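Local coordinates for protein inositol monophosphatase (Staphylococcus aureus, PDB 5J16) that probably hydrolyses myo-inositol monophosphates to inositol and phosphate in a metal-dependent active site, here occupied by calcium ions and D-myo-inositol-1-phosphate, at residues 68-73 against 88-93; 92-97 against 189-194; 105-110 against 121-126; 160-165 against 178-183. All coordinates share one frame; numbering follows the deposited sequence.

Contact 1: residues 68-73 against 88-93; sequences HQVLGE and WVVDPI. With CA (calcium ion), chain F; CA (calcium ion), chain E; IPD (D-myo-inositol-1-phosphate), chain G.
Strands 69-72 and 88-91 run parallel with their axes 4.6 Å apart at closest approach, and three backbone bonds join them: Trp-88 N to Gln-69 O, Leu-71 N to Trp-88 O and Val-90 N to Leu-71 O. At one end the indole N-H of Trp-88 donates to the ring nitrogen of His-68, NE1 to ND1 at 3.0 Å. This bond is nearly straight (169°) and leaves the indole in its own plane, yet it meets the imidazole 36° out of that ring's plane, and the two rings lie rim to rim. Accepting through ND1 indicates that this nitrogen carries no proton. Along the sheet, Val-70 CG1 packs on Val-90 CG1 on the face covered by helix 48-64, while Leu-71 and Val-89 meet through their CB atoms on the face of helix 214-225. Strand 69-72 is the edge of the mixed sheet of the inositol monophosphatase fold, and the C-terminal ends of these two strands lead to the metal site. There Glu-73 and Asp-91, their carboxylate planes 73° apart, converge on one calcium ion, bound by Glu-73 OE1 at 2.2 Å and by Asp-91 OD1 at 2.4 Å. Asp-91 bridges, since its OD2 holds the second calcium ion at 2.2 Å. A water on that second ion donates to Glu-73 OE1, linking the poorly ordered glutamate to both metals.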
loop_
_atom_site.group_PDB
_atom_site.type_symbol
_atom_site.label_atom_id
_atom_site.label_comp_id
_atom_site.label_asym_id
_atom_site.label_seq_id
_atom_site.Cartn_x
_atom_site.Cartn_y
_atom_site.Cartn_z
ATOM N N HIS A 68 -3.305 18.826 31.485
ATOM C CA HIS A 68 -2.777 18.495 30.146
ATOM C C HIS A 68 -3.684 19.099 29.099
ATOM O O HIS A 68 -4.872 19.344 29.354
ATOM C CB HIS A 68 -2.658 16.975 29.942
ATOM C CG HIS A 68 -1.528 16.373 30.708
ATOM N ND1 HIS A 68 -1.195 15.041 30.640
ATOM C CD2 HIS A 68 -0.645 16.935 31.574
ATOM C CE1 HIS A 68 -0.159 14.804 31.423
ATOM N NE2 HIS A 68 0.185 15.934 32.015
ATOM N N GLN A 69 -3.116 19.377 27.936
ATOM C CA GLN A 69 -3.910 19.833 26.806
ATOM C C GLN A 69 -3.874 18.770 25.702
ATOM O O GLN A 69 -2.913 17.968 25.607
ATOM C CB GLN A 69 -3.368 21.143 26.283
ATOM C CG GLN A 69 -3.361 22.315 27.254
ATOM C CD GLN A 69 -3.038 23.608 26.507
ATOM O OE1 GLN A 69 -3.942 24.369 26.186
ATOM N NE2 GLN A 69 -1.752 23.829 26.175
ATOM N N VAL A 70 -4.910 18.793 24.875
ATOM C CA VAL A 70 -5.124 17.800 23.833
ATOM C C VAL A 70 -5.387 18.457 22.469
ATOM O O VAL A 70 -6.387 19.149 22.280
ATOM C CB VAL A 70 -6.297 16.888 24.219
ATOM C CG1 VAL A 70 -6.582 15.845 23.132
ATOM C CG2 VAL A 70 -6.024 16.221 25.576
ATOM N N LEU A 71 -4.468 18.249 21.524
ATOM C CA LEU A 71 -4.610 18.749 20.150
ATOM C C LEU A 71 -5.148 17.621 19.300
ATOM O O LEU A 71 -4.417 16.683 19.007
ATOM C CB LEU A 71 -3.258 19.217 19.615
ATOM C CG LEU A 71 -3.170 19.794 18.203
ATOM C CD1 LEU A 71 -4.158 20.929 17.924
ATOM C CD2 LEU A 71 -1.752 20.287 17.990
ATOM N N GLY A 72 -6.423 17.706 18.925
ATOM C CA GLY A 72 -7.095 16.655 18.169
ATOM C C GLY A 72 -7.678 17.128 16.858
ATOM O O GLY A 72 -8.002 18.310 16.716
ATOM N N GLU A 73 -7.844 16.201 15.904
ATOM C CA GLU A 73 -8.376 16.569 14.586
ATOM C C GLU A 73 -9.854 16.867 14.635
ATOM O O GLU A 73 -10.281 17.920 14.160
ATOM C CB GLU A 73 -8.010 15.557 13.491
ATOM C CG GLU A 73 -9.008 14.494 13.044
ATOM C CD GLU A 73 -8.949 14.299 11.546
ATOM O OE1 GLU A 73 -8.455 13.238 11.116
ATOM O OE2 GLU A 73 -9.372 15.227 10.815
ATOM N N TRP A 88 -0.893 16.437 24.160
ATOM C CA TRP A 88 -1.237 15.195 23.495
ATOM C C TRP A 88 -1.786 15.536 22.111
ATOM O O TRP A 88 -2.784 16.253 21.983
ATOM C CB TRP A 88 -2.344 14.445 24.247
ATOM C CG TRP A 88 -1.988 13.986 25.605
ATOM C CD1 TRP A 88 -1.760 14.775 26.698
ATOM C CD2 TRP A 88 -1.851 12.618 26.063
ATOM N NE1 TRP A 88 -1.469 13.994 27.791
ATOM C CE2 TRP A 88 -1.517 12.675 27.453
ATOM C CE3 TRP A 88 -1.966 11.362 25.441
ATOM C CZ2 TRP A 88 -1.316 11.534 28.234
ATOM C CZ3 TRP A 88 -1.725 10.223 26.218
ATOM C CH2 TRP A 88 -1.417 10.325 27.610
ATOM N N VAL A 89 -1.159 15.004 21.078
ATOM C CA VAL A 89 -1.576 15.330 19.709
ATOM C C VAL A 89 -2.057 14.036 19.069
ATOM O O VAL A 89 -1.288 13.151 18.774
ATOM C CB VAL A 89 -0.567 16.287 18.959
ATOM C CG1 VAL A 89 0.800 16.406 19.616
ATOM C CG2 VAL A 89 -0.485 16.059 17.485
ATOM N N VAL A 90 -3.378 13.928 18.957
ATOM C CA VAL A 90 -4.041 12.702 18.629
ATOM C C VAL A 90 -4.837 12.765 17.339
ATOM O O VAL A 90 -5.513 13.716 17.027
ATOM C CB VAL A 90 -4.817 12.037 19.839
ATOM C CG1 VAL A 90 -4.542 12.695 21.191
ATOM C CG2 VAL A 90 -6.309 11.784 19.590
ATOM N N ASP A 91 -4.680 11.694 16.583
ATOM C CA ASP A 91 -5.510 11.367 15.450
ATOM C C ASP A 91 -6.120 10.060 15.887
ATOM O O ASP A 91 -5.412 9.075 16.034
ATOM C CB ASP A 91 -4.657 11.196 14.184
ATOM C CG ASP A 91 -5.474 11.202 12.920
ATOM O OD1 ASP A 91 -6.697 11.017 13.001
ATOM O OD2 ASP A 91 -4.853 11.370 11.838
ATOM N N PRO A 92 -7.418 10.063 16.180
ATOM C CA PRO A 92 -8.077 8.828 16.646
ATOM C C PRO A 92 -8.211 7.739 15.581
ATOM O O PRO A 92 -8.176 6.574 15.937
ATOM C CB PRO A 92 -9.450 9.322 17.102
ATOM C CG PRO A 92 -9.680 10.562 16.300
ATOM C CD PRO A 92 -8.328 11.223 16.247
ATOM N N ILE A 93 -8.398 8.096 14.305
ATOM C CA ILE A 93 -8.338 7.117 13.188
ATOM C C ILE A 93 -7.627 7.810 12.036
ATOM O O ILE A 93 -8.230 8.636 11.358
ATOM C CB ILE A 93 -9.738 6.612 12.674
ATOM C CG1 ILE A 93 -10.398 5.638 13.669
ATOM C CG2 ILE A 93 -9.617 5.866 11.344
ATOM C CD1 ILE A 93 -11.391 6.276 14.611
HETATM CA CA CA F . -8.629 11.088 11.524
HETATM CA CA CA E . -5.214 11.738 9.684
HETATM C C1 IPD G . -5.433 11.279 6.097
HETATM C C2 IPD G . -4.492 10.097 5.943
HETATM C C3 IPD G . -4.164 9.996 4.425
HETATM C C4 IPD G . -3.416 11.231 3.925
HETATM C C5 IPD G . -4.218 12.512 4.180
HETATM C C6 IPD G . -4.700 12.598 5.684
HETATM P P1 IPD G . -7.461 10.879 7.869
HETATM O O1 IPD G . -5.945 11.404 7.413
HETATM O O2 IPD G . -3.284 10.288 6.733
HETATM O O3 IPD G . -3.414 8.848 4.104
HETATM O O4 IPD G . -3.278 11.144 2.531
HETATM O O5 IPD G . -3.346 13.598 3.833
HETATM O O6 IPD G . -5.599 13.666 5.829
HETATM O O7 IPD G . -8.613 11.699 7.356
HETATM O O8 IPD G . -7.569 9.337 7.348
HETATM O O9 IPD G . -7.345 10.824 9.506
HETATM O O HOH W 1 -6.036 14.012 9.675
#

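Contact 2: residues 92-97 against 189-194; sequences PIDGTL and YGSAAL. With CA (calcium ion), chain E; CA (calcium ion), chain F; IPD (D-myo-inositol-1-phosphate), chain G.
With CG of Asp-94 turned anti to its own nitrogen (chi1 -171°) and OG of Ser-191 likewise trans (chi1 167°), carboxylate and hydroxyl are brought together at the start of helix 192-200. Asp-94 OD2 takes two bonds there: Ser-191 OG donates at 2.9 Å from above the carboxylate plane, and Ala-193 N at 2.8 Å from the opposite face, on the syn side. The same hydroxyl caps the helix by accepting from Leu-194 N, so Ser-191 OG both accepts from the first turn and donates to the aspartate. The two donors on OD2 and a calcium ion on OD1 together fix the rotation of the carboxylate. OD1 binds this ion at 2.4 Å and also accepts from the inositol hydroxyl O2 at 2.7 Å. Ala-192 N donates to that same O2, at 3.2 Å, so both segments hold one hydroxyl of the substrate ring. Close by, Gly-95 CA rests against Gly-190 O; Gly-95 adopts positive backbone angles (phi 90°) that suit a residue without a side chain. Its N-H and that of Thr-96 both reach phosphate oxygen O8, Thr-96 N at 2.7 Å, at the start of helix 96-102. Asp-91 and Asp-216 complete the protein ligands of the calcium ion held by Asp-94. The sequence Asp-Pro-Ile-Asp-Gly-Thr, of which residues 92-96 form the greater part, is the signature of the inositol monophosphatase family, combining metal ligands with a helix N terminus that receives the phosphate.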
loop_
_atom_site.group_PDB
_atom_site.type_symbol
_atom_site.label_atom_id
_atom_site.label_comp_id
_atom_site.label_asym_id
_atom_site.label_seq_id
_atom_site.Cartn_x
_atom_site.Cartn_y
_atom_site.Cartn_z
ATOM N N PRO A 92 -7.418 10.063 16.180
ATOM C CA PRO A 92 -8.077 8.828 16.646
ATOM C C PRO A 92 -8.211 7.739 15.581
ATOM O O PRO A 92 -8.176 6.574 15.937
ATOM C CB PRO A 92 -9.450 9.322 17.102
ATOM C CG PRO A 92 -9.680 10.562 16.300
ATOM C CD PRO A 92 -8.328 11.223 16.247
ATOM N N ILE A 93 -8.398 8.096 14.305
ATOM C CA ILE A 93 -8.338 7.117 13.188
ATOM C C ILE A 93 -7.627 7.810 12.036
ATOM O O ILE A 93 -8.230 8.636 11.358
ATOM C CB ILE A 93 -9.738 6.612 12.674
ATOM C CG1 ILE A 93 -10.398 5.638 13.669
ATOM C CG2 ILE A 93 -9.617 5.866 11.344
ATOM C CD1 ILE A 93 -11.391 6.276 14.611
ATOM N N ASP A 94 -6.344 7.476 11.842
ATOM C CA ASP A 94 -5.612 7.893 10.682
ATOM C C ASP A 94 -5.815 6.826 9.632
ATOM O O ASP A 94 -5.510 5.683 9.859
ATOM C CB ASP A 94 -4.137 8.108 10.978
ATOM C CG ASP A 94 -3.392 8.779 9.799
ATOM O OD1 ASP A 94 -3.871 9.834 9.295
ATOM O OD2 ASP A 94 -2.366 8.229 9.346
ATOM N N GLY A 95 -6.276 7.250 8.467
ATOM C CA GLY A 95 -6.717 6.383 7.416
ATOM C C GLY A 95 -8.188 6.053 7.506
ATOM O O GLY A 95 -8.542 4.867 7.510
ATOM N N THR A 96 -9.055 7.065 7.576
ATOM C CA THR A 96 -10.511 6.784 7.608
ATOM C C THR A 96 -11.061 6.170 6.329
ATOM O O THR A 96 -11.989 5.382 6.392
ATOM C CB THR A 96 -11.407 7.997 7.987
ATOM O OG1 THR A 96 -10.788 9.201 7.560
ATOM C CG2 THR A 96 -11.603 8.068 9.465
ATOM N N LEU A 97 -10.500 6.520 5.180
ATOM C CA LEU A 97 -10.908 5.887 3.926
ATOM C C LEU A 97 -10.564 4.408 3.988
ATOM O O LEU A 97 -11.394 3.576 3.693
ATOM C CB LEU A 97 -10.240 6.537 2.723
ATOM C CG LEU A 97 -10.963 7.788 2.280
ATOM C CD1 LEU A 97 -10.052 8.627 1.376
ATOM C CD2 LEU A 97 -12.264 7.418 1.566
ATOM N N TYR A 189 -0.200 3.780 0.646
ATOM C CA TYR A 189 -0.939 2.956 1.584
ATOM C C TYR A 189 -2.151 3.653 2.167
ATOM O O TYR A 189 -3.038 2.991 2.719
ATOM C CB TYR A 189 0.028 2.438 2.675
ATOM C CG TYR A 189 1.222 1.626 2.091
ATOM C CD1 TYR A 189 1.007 0.563 1.222
ATOM C CD2 TYR A 189 2.533 1.909 2.441
ATOM C CE1 TYR A 189 2.058 -0.176 0.709
ATOM C CE2 TYR A 189 3.588 1.177 1.935
ATOM C CZ TYR A 189 3.342 0.135 1.066
ATOM O OH TYR A 189 4.376 -0.616 0.549
ATOM N N GLY A 190 -2.250 4.967 2.033
ATOM C CA GLY A 190 -3.411 5.668 2.573
ATOM C C GLY A 190 -3.433 5.865 4.085
ATOM O O GLY A 190 -4.526 6.054 4.677
ATOM N N SER A 191 -2.254 5.842 4.711
ATOM C CA SER A 191 -2.129 6.304 6.114
ATOM C C SER A 191 -0.805 6.988 6.307
ATOM O O SER A 191 0.245 6.346 6.278
ATOM C CB SER A 191 -2.261 5.160 7.135
ATOM O OG SER A 191 -1.839 5.569 8.439
ATOM N N ALA A 192 -0.842 8.289 6.518
ATOM C CA ALA A 192 0.375 9.009 6.748
ATOM C C ALA A 192 1.131 8.489 8.000
ATOM O O ALA A 192 2.363 8.317 7.991
ATOM C CB ALA A 192 0.072 10.492 6.859
ATOM N N ALA A 193 0.402 8.233 9.076
ATOM C CA ALA A 193 1.045 7.747 10.298
ATOM C C ALA A 193 1.743 6.434 10.040
ATOM O O ALA A 193 2.903 6.306 10.416
ATOM C CB ALA A 193 0.043 7.588 11.417
ATOM N N LEU A 194 1.049 5.479 9.378
ATOM C CA LEU A 194 1.637 4.149 9.045
ATOM C C LEU A 194 2.722 4.196 7.989
ATOM O O LEU A 194 3.648 3.389 8.039
ATOM C CB LEU A 194 0.580 3.103 8.634
ATOM C CG LEU A 194 -0.325 2.600 9.752
ATOM C CD1 LEU A 194 -1.424 1.745 9.156
ATOM C CD2 LEU A 194 0.460 1.815 10.795
HETATM CA CA CA E . -5.214 11.738 9.684
HETATM CA CA CA F . -8.629 11.088 11.524
HETATM C C1 IPD G . -5.433 11.279 6.097
HETATM C C2 IPD G . -4.492 10.097 5.943
HETATM C C3 IPD G . -4.164 9.996 4.425
HETATM C C4 IPD G . -3.416 11.231 3.925
HETATM C C5 IPD G . -4.218 12.512 4.180
HETATM C C6 IPD G . -4.700 12.598 5.684
HETATM P P1 IPD G . -7.461 10.879 7.869
HETATM O O1 IPD G . -5.945 11.404 7.413
HETATM O O2 IPD G . -3.284 10.288 6.733
HETATM O O3 IPD G . -3.414 8.848 4.104
HETATM O O4 IPD G . -3.278 11.144 2.531
HETATM O O5 IPD G . -3.346 13.598 3.833
HETATM O O6 IPD G . -5.599 13.666 5.829
HETATM O O7 IPD G . -8.613 11.699 7.356
HETATM O O8 IPD G . -7.569 9.337 7.348
HETATM O O9 IPD G . -7.345 10.824 9.506
HETATM O O HOH W 1 -6.036 14.012 9.675
#

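Contact 3: residues 105-110 against 121-126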
loop_
_atom_site.group_PDB
_atom_site.type_symbol
_atom_site.label_atom_id
_atom_site.label_comp_id
_atom_site.label_asym_id
_atom_site.label_seq_id
_atom_site.Cartn_x
_atom_site.Cartn_y
_atom_site.Cartn_z
ATOM N N ASN A 105 -5.755 -1.329 7.926
ATOM C CA ASN A 105 -4.739 -0.363 7.484
ATOM C C ASN A 105 -5.040 1.069 7.967
ATOM O O ASN A 105 -4.806 2.032 7.230
ATOM C CB ASN A 105 -4.586 -0.406 5.954
ATOM C CG ASN A 105 -4.361 -1.816 5.422
ATOM O OD1 ASN A 105 -3.592 -2.579 5.970
ATOM N ND2 ASN A 105 -5.011 -2.148 4.345
ATOM N N PHE A 106 -5.548 1.197 9.201
ATOM C CA PHE A 106 -5.740 2.485 9.845
ATOM C C PHE A 106 -5.079 2.407 11.185
ATOM O O PHE A 106 -4.917 1.322 11.723
ATOM C CB PHE A 106 -7.232 2.869 10.012
ATOM C CG PHE A 106 -8.040 1.865 10.784
ATOM C CD1 PHE A 106 -8.146 1.955 12.179
ATOM C CD2 PHE A 106 -8.672 0.827 10.130
ATOM C CE1 PHE A 106 -8.896 1.034 12.916
ATOM C CE2 PHE A 106 -9.395 -0.123 10.868
ATOM C CZ PHE A 106 -9.522 -0.001 12.268
ATOM N N ALA A 107 -4.710 3.561 11.713
ATOM C CA ALA A 107 -3.958 3.661 12.962
ATOM C C ALA A 107 -4.555 4.695 13.877
ATOM O O ALA A 107 -5.123 5.705 13.402
ATOM C CB ALA A 107 -2.505 4.048 12.680
ATOM N N ILE A 108 -4.434 4.443 15.182
ATOM C CA ILE A 108 -4.545 5.503 16.196
ATOM C C ILE A 108 -3.146 6.097 16.330
ATOM O O ILE A 108 -2.194 5.338 16.490
ATOM C CB ILE A 108 -5.008 4.987 17.567
ATOM C CG1 ILE A 108 -6.326 4.264 17.416
ATOM C CG2 ILE A 108 -5.201 6.153 18.550
ATOM C CD1 ILE A 108 -6.782 3.578 18.662
ATOM N N SER A 109 -3.017 7.428 16.233
ATOM C CA SER A 109 -1.712 8.122 16.420
ATOM C C SER A 109 -1.755 9.052 17.634
ATOM O O SER A 109 -2.698 9.847 17.782
ATOM C CB SER A 109 -1.315 8.914 15.170
ATOM O OG SER A 109 -0.062 9.599 15.359
ATOM N N ILE A 110 -0.759 8.916 18.509
ATOM C CA ILE A 110 -0.582 9.782 19.682
ATOM C C ILE A 110 0.870 10.180 19.877
ATOM O O ILE A 110 1.765 9.353 19.897
ATOM C CB ILE A 110 -1.079 9.154 21.014
ATOM C CG1 ILE A 110 -2.569 8.818 20.929
ATOM C CG2 ILE A 110 -0.848 10.126 22.176
ATOM C CD1 ILE A 110 -3.124 8.142 22.156
ATOM N N GLY A 121 5.958 8.711 21.352
ATOM C CA GLY A 121 5.151 8.550 20.161
ATOM C C GLY A 121 4.598 7.147 20.097
ATOM O O GLY A 121 5.308 6.174 20.401
ATOM N N PHE A 122 3.329 7.070 19.703
ATOM C CA PHE A 122 2.568 5.821 19.548
ATOM C C PHE A 122 1.771 5.833 18.239
ATOM O O PHE A 122 1.022 6.770 17.954
ATOM C CB PHE A 122 1.543 5.634 20.671
ATOM C CG PHE A 122 2.117 5.670 22.072
ATOM C CD1 PHE A 122 2.542 4.498 22.702
ATOM C CD2 PHE A 122 2.190 6.873 22.774
ATOM C CE1 PHE A 122 3.049 4.532 24.007
ATOM C CE2 PHE A 122 2.681 6.909 24.081
ATOM C CZ PHE A 122 3.118 5.730 24.696
ATOM N N VAL A 123 1.910 4.756 17.479
ATOM C CA VAL A 123 1.125 4.506 16.288
ATOM C C VAL A 123 0.653 3.073 16.332
ATOM O O VAL A 123 1.446 2.169 16.193
ATOM C CB VAL A 123 1.940 4.740 14.985
ATOM C CG1 VAL A 123 1.086 4.453 13.754
ATOM C CG2 VAL A 123 2.467 6.175 14.952
ATOM N N TYR A 124 -0.647 2.886 16.486
ATOM C CA TYR A 124 -1.219 1.571 16.684
ATOM C C TYR A 124 -2.019 1.125 15.479
ATOM O O TYR A 124 -3.115 1.615 15.251
ATOM C CB TYR A 124 -2.091 1.615 17.923
ATOM C CG TYR A 124 -2.676 0.299 18.395
ATOM C CD1 TYR A 124 -1.968 -0.894 18.367
ATOM C CD2 TYR A 124 -3.926 0.279 18.962
ATOM C CE1 TYR A 124 -2.542 -2.086 18.809
ATOM C CE2 TYR A 124 -4.488 -0.883 19.432
ATOM C CZ TYR A 124 -3.807 -2.057 19.357
ATOM O OH TYR A 124 -4.458 -3.158 19.856
ATOM N N ASP A 125 -1.445 0.202 14.701
ATOM C CA ASP A 125 -2.202 -0.550 13.661
ATOM C C ASP A 125 -3.245 -1.458 14.344
ATOM O O ASP A 125 -2.933 -2.565 14.752
ATOM C CB ASP A 125 -1.265 -1.392 12.805
ATOM C CG ASP A 125 -1.956 -1.972 11.584
ATOM O OD1 ASP A 125 -3.187 -2.132 11.629
ATOM O OD2 ASP A 125 -1.268 -2.203 10.580
ATOM N N VAL A 126 -4.459 -0.931 14.491
ATOM C CA VAL A 126 -5.486 -1.524 15.325
ATOM C C VAL A 126 -5.817 -2.966 14.859
ATOM O O VAL A 126 -5.795 -3.887 15.666
ATOM C CB VAL A 126 -6.732 -0.605 15.342
ATOM C CG1 VAL A 126 -7.963 -1.325 15.840
ATOM C CG2 VAL A 126 -6.453 0.636 16.180
HETATM O O HOH W 2 -4.371 -3.112 9.527
HETATM O O HOH W 3 -5.977 -1.152 11.368
#
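Phe-106 and Val-126 meet beyond the paired strands, ring atom CE1 lying 3.6 Å from Val-126 CB. Although the CB of Phe-106 points away from the other segment, its first torsion (chi1 57°) sets the ring between backbone N and carbonyl carbon and brings it back toward the valine, which it meets obliquely. The two methyls of Val-126 divide the work: CG1 touches the phenyl ring, whereas CG2 packs at 3.8 Å on Ile-108 CG1. Strands 107-114 and 117-125 form an antiparallel beta hairpin in the large mixed sheet, with Ile-108/Tyr-124 and Ile-110/Phe-122 as hydrogen-bonded pairs. These four share one face, where Ile-108 and Phe-122 pack on helix 10-31. There Ile-108 CD1 comes to the edge of the Tyr-124 ring, while Val-126 CA sits over one face of that ring; the phenol oxygen itself bonds to Asp-129. On the other face Ala-107 CB meets Val-123 CG1 at 3.8 Å, a methyl held trans to its backbone N (chi1 179°), and helix 192-200 packs against both residues. Besides Ala-128 N, Asp-125 OD1 accepts from two waters, one also taking the N-H of Asn-105. The second donates to Phe-106 O and lies over the Phe-106 ring.

Contact 4: residues 160-165 against 178-183; sequences IGINPN and EIVNDS
Ile-160, in strand 159-161, reaches the end of helix 172-182 with the tip of its longer branch. Its CG1 is set between the backbone N and carbonyl carbon (chi1 56°), and the extended second torsion carries CD1 into the angle between Ile-179 and Ser-183. There CD1 lies 3.5 Å from Ile-179 CG2 and 3.4 Å from Ser-183 OG, meeting the serine side chain alongside its CB-OG bond. Ile-179 contributes this methyl while the end of its longer branch leads away from Ile-160; Ile-179 also packs on helix 252-263. Two residues on, Ile-162 turns its CG2 to Val-180 CG2, a looser touch at 4.2 Å. Beyond it the chain enters the short, weakly bonded helix 164-167, where Asn-163 OD1 caps by accepting from Asn-165 N in the carbonyl plane, at 2.6 Å. The side-chain ND2 of Asn-165 shares that oxygen, tilted from the plane. Across the dimer interface Asn-163 ND2 bonds to Ala-186 O of the second subunit, and Val-180 packs on Asn-165 of that subunit. Between the two segments themselves the contacts are apolar, so the strand-to-helix join rests on dispersion between methyl groups and the serine flank.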
loop_
_atom_site.group_PDB
_atom_site.type_symbol
_atom_site.label_atom_id
_atom_site.label_comp_id
_atom_site.label_asym_id
_atom_site.label_seq_id
_atom_site.Cartn_x
_atom_site.Cartn_y
_atom_site.Cartn_z
ATOM N N ILE A 160 9.713 4.712 -2.674
ATOM C CA ILE A 160 9.202 5.930 -1.998
ATOM C C ILE A 160 7.693 5.904 -1.818
ATOM O O ILE A 160 6.974 5.378 -2.672
ATOM C CB ILE A 160 9.561 7.249 -2.721
ATOM C CG1 ILE A 160 9.075 7.253 -4.165
ATOM C CG2 ILE A 160 11.057 7.497 -2.625
ATOM C CD1 ILE A 160 9.522 8.461 -4.955
ATOM N N GLY A 161 7.229 6.471 -0.704
ATOM C CA GLY A 161 5.815 6.589 -0.408
ATOM C C GLY A 161 5.316 7.887 -0.985
ATOM O O GLY A 161 5.710 8.956 -0.533
ATOM N N ILE A 162 4.452 7.806 -1.996
ATOM C CA ILE A 162 3.765 8.973 -2.505
ATOM C C ILE A 162 2.491 8.663 -3.246
ATOM O O ILE A 162 2.458 7.856 -4.157
ATOM C CB ILE A 162 4.689 9.763 -3.444
ATOM C CG1 ILE A 162 4.080 11.115 -3.787
ATOM C CG2 ILE A 162 5.059 8.961 -4.682
ATOM C CD1 ILE A 162 5.025 11.947 -4.637
ATOM N N ASN A 163 1.439 9.363 -2.920
ATOM C CA ASN A 163 0.181 9.108 -3.558
ATOM C C ASN A 163 0.070 9.635 -5.011
ATOM O O ASN A 163 0.485 10.765 -5.308
ATOM C CB ASN A 163 -0.946 9.679 -2.714
ATOM C CG ASN A 163 -2.277 9.135 -3.145
ATOM O OD1 ASN A 163 -2.811 9.538 -4.181
ATOM N ND2 ASN A 163 -2.774 8.149 -2.415
ATOM N N PRO A 164 -0.544 8.834 -5.918
ATOM C CA PRO A 164 -0.832 9.316 -7.260
ATOM C C PRO A 164 -1.518 10.682 -7.318
ATOM O O PRO A 164 -1.314 11.420 -8.267
ATOM C CB PRO A 164 -1.800 8.252 -7.802
ATOM C CG PRO A 164 -1.383 7.026 -7.125
ATOM C CD PRO A 164 -0.989 7.435 -5.759
ATOM N N ASN A 165 -2.361 11.001 -6.339
ATOM C CA ASN A 165 -3.093 12.261 -6.388
ATOM C C ASN A 165 -2.184 13.510 -6.471
ATOM O O ASN A 165 -2.512 14.459 -7.165
ATOM C CB ASN A 165 -4.136 12.324 -5.263
ATOM C CG ASN A 165 -5.299 11.331 -5.495
ATOM O OD1 ASN A 165 -6.158 11.572 -6.352
ATOM N ND2 ASN A 165 -5.309 10.194 -4.755
ATOM N N GLU A 178 9.995 13.900 -11.468
ATOM C CA GLU A 178 11.414 13.511 -11.559
ATOM C C GLU A 178 11.766 12.533 -10.420
ATOM O O GLU A 178 12.450 11.545 -10.631
ATOM C CB GLU A 178 12.375 14.693 -11.500
ATOM C CG GLU A 178 12.259 15.722 -12.608
ATOM C CD GLU A 178 11.735 17.049 -12.088
ATOM O OE1 GLU A 178 10.505 17.136 -11.896
ATOM O OE2 GLU A 178 12.546 17.986 -11.847
ATOM N N ILE A 179 11.267 12.801 -9.212
ATOM C CA ILE A 179 11.550 11.951 -8.044
ATOM C C ILE A 179 10.977 10.589 -8.202
ATOM O O ILE A 179 11.636 9.590 -7.872
ATOM C CB ILE A 179 11.028 12.580 -6.738
ATOM C CG1 ILE A 179 11.875 13.814 -6.414
ATOM C CG2 ILE A 179 11.029 11.592 -5.577
ATOM C CD1 ILE A 179 11.141 15.114 -6.584
ATOM N N VAL A 180 9.752 10.536 -8.703
ATOM C CA VAL A 180 9.119 9.243 -8.975
ATOM C C VAL A 180 9.954 8.448 -9.980
ATOM O O VAL A 180 10.235 7.300 -9.730
ATOM C CB VAL A 180 7.647 9.391 -9.414
ATOM C CG1 VAL A 180 7.054 8.023 -9.736
ATOM C CG2 VAL A 180 6.835 10.097 -8.326
ATOM N N ASN A 181 10.420 9.103 -11.041
ATOM C CA ASN A 181 11.165 8.439 -12.129
ATOM C C ASN A 181 12.580 8.024 -11.792
ATOM O O ASN A 181 13.053 7.048 -12.381
ATOM C CB ASN A 181 11.243 9.343 -13.369
ATOM C CG ASN A 181 9.897 9.553 -14.027
ATOM O OD1 ASN A 181 9.000 8.745 -13.876
ATOM N ND2 ASN A 181 9.763 10.630 -14.782
ATOM N N ASP A 182 13.284 8.757 -10.915
ATOM C CA ASP A 182 14.617 8.311 -10.445
ATOM C C ASP A 182 14.402 7.190 -9.439
ATOM O O ASP A 182 15.198 6.246 -9.411
ATOM C CB ASP A 182 15.513 9.452 -9.887
ATOM N N SER A 183 13.311 7.247 -8.664
ATOM C CA SER A 183 13.058 6.240 -7.613
ATOM C C SER A 183 12.899 4.851 -8.216
ATOM O O SER A 183 12.388 4.685 -9.330
ATOM C CB SER A 183 11.823 6.577 -6.734
ATOM O OG SER A 183 10.624 6.363 -7.454
#

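Overall arrangement
From the N terminus, contact 1 closes a short loop between residues 73 and 88, setting the edge strand 69-72 beside strand 86-91. Contact 2 starts on the same turn, sharing Pro-92 and Ile-93, and closes the longest loop of the four, joining the metal-binding turn that follows strand 86-91 to helix 192-200. Within that loop lie contacts 3 and 4, one after the other. Contact 3 is the hairpin next to strand 86-91, bonded to it through Asp-91 O and Ser-109 N and to contact 2 through Asp-94 N and Ala-107 O. Contact 4 belongs to the five-stranded sheet, its centre about 30 Å from that of contact 1, and touches none of the others.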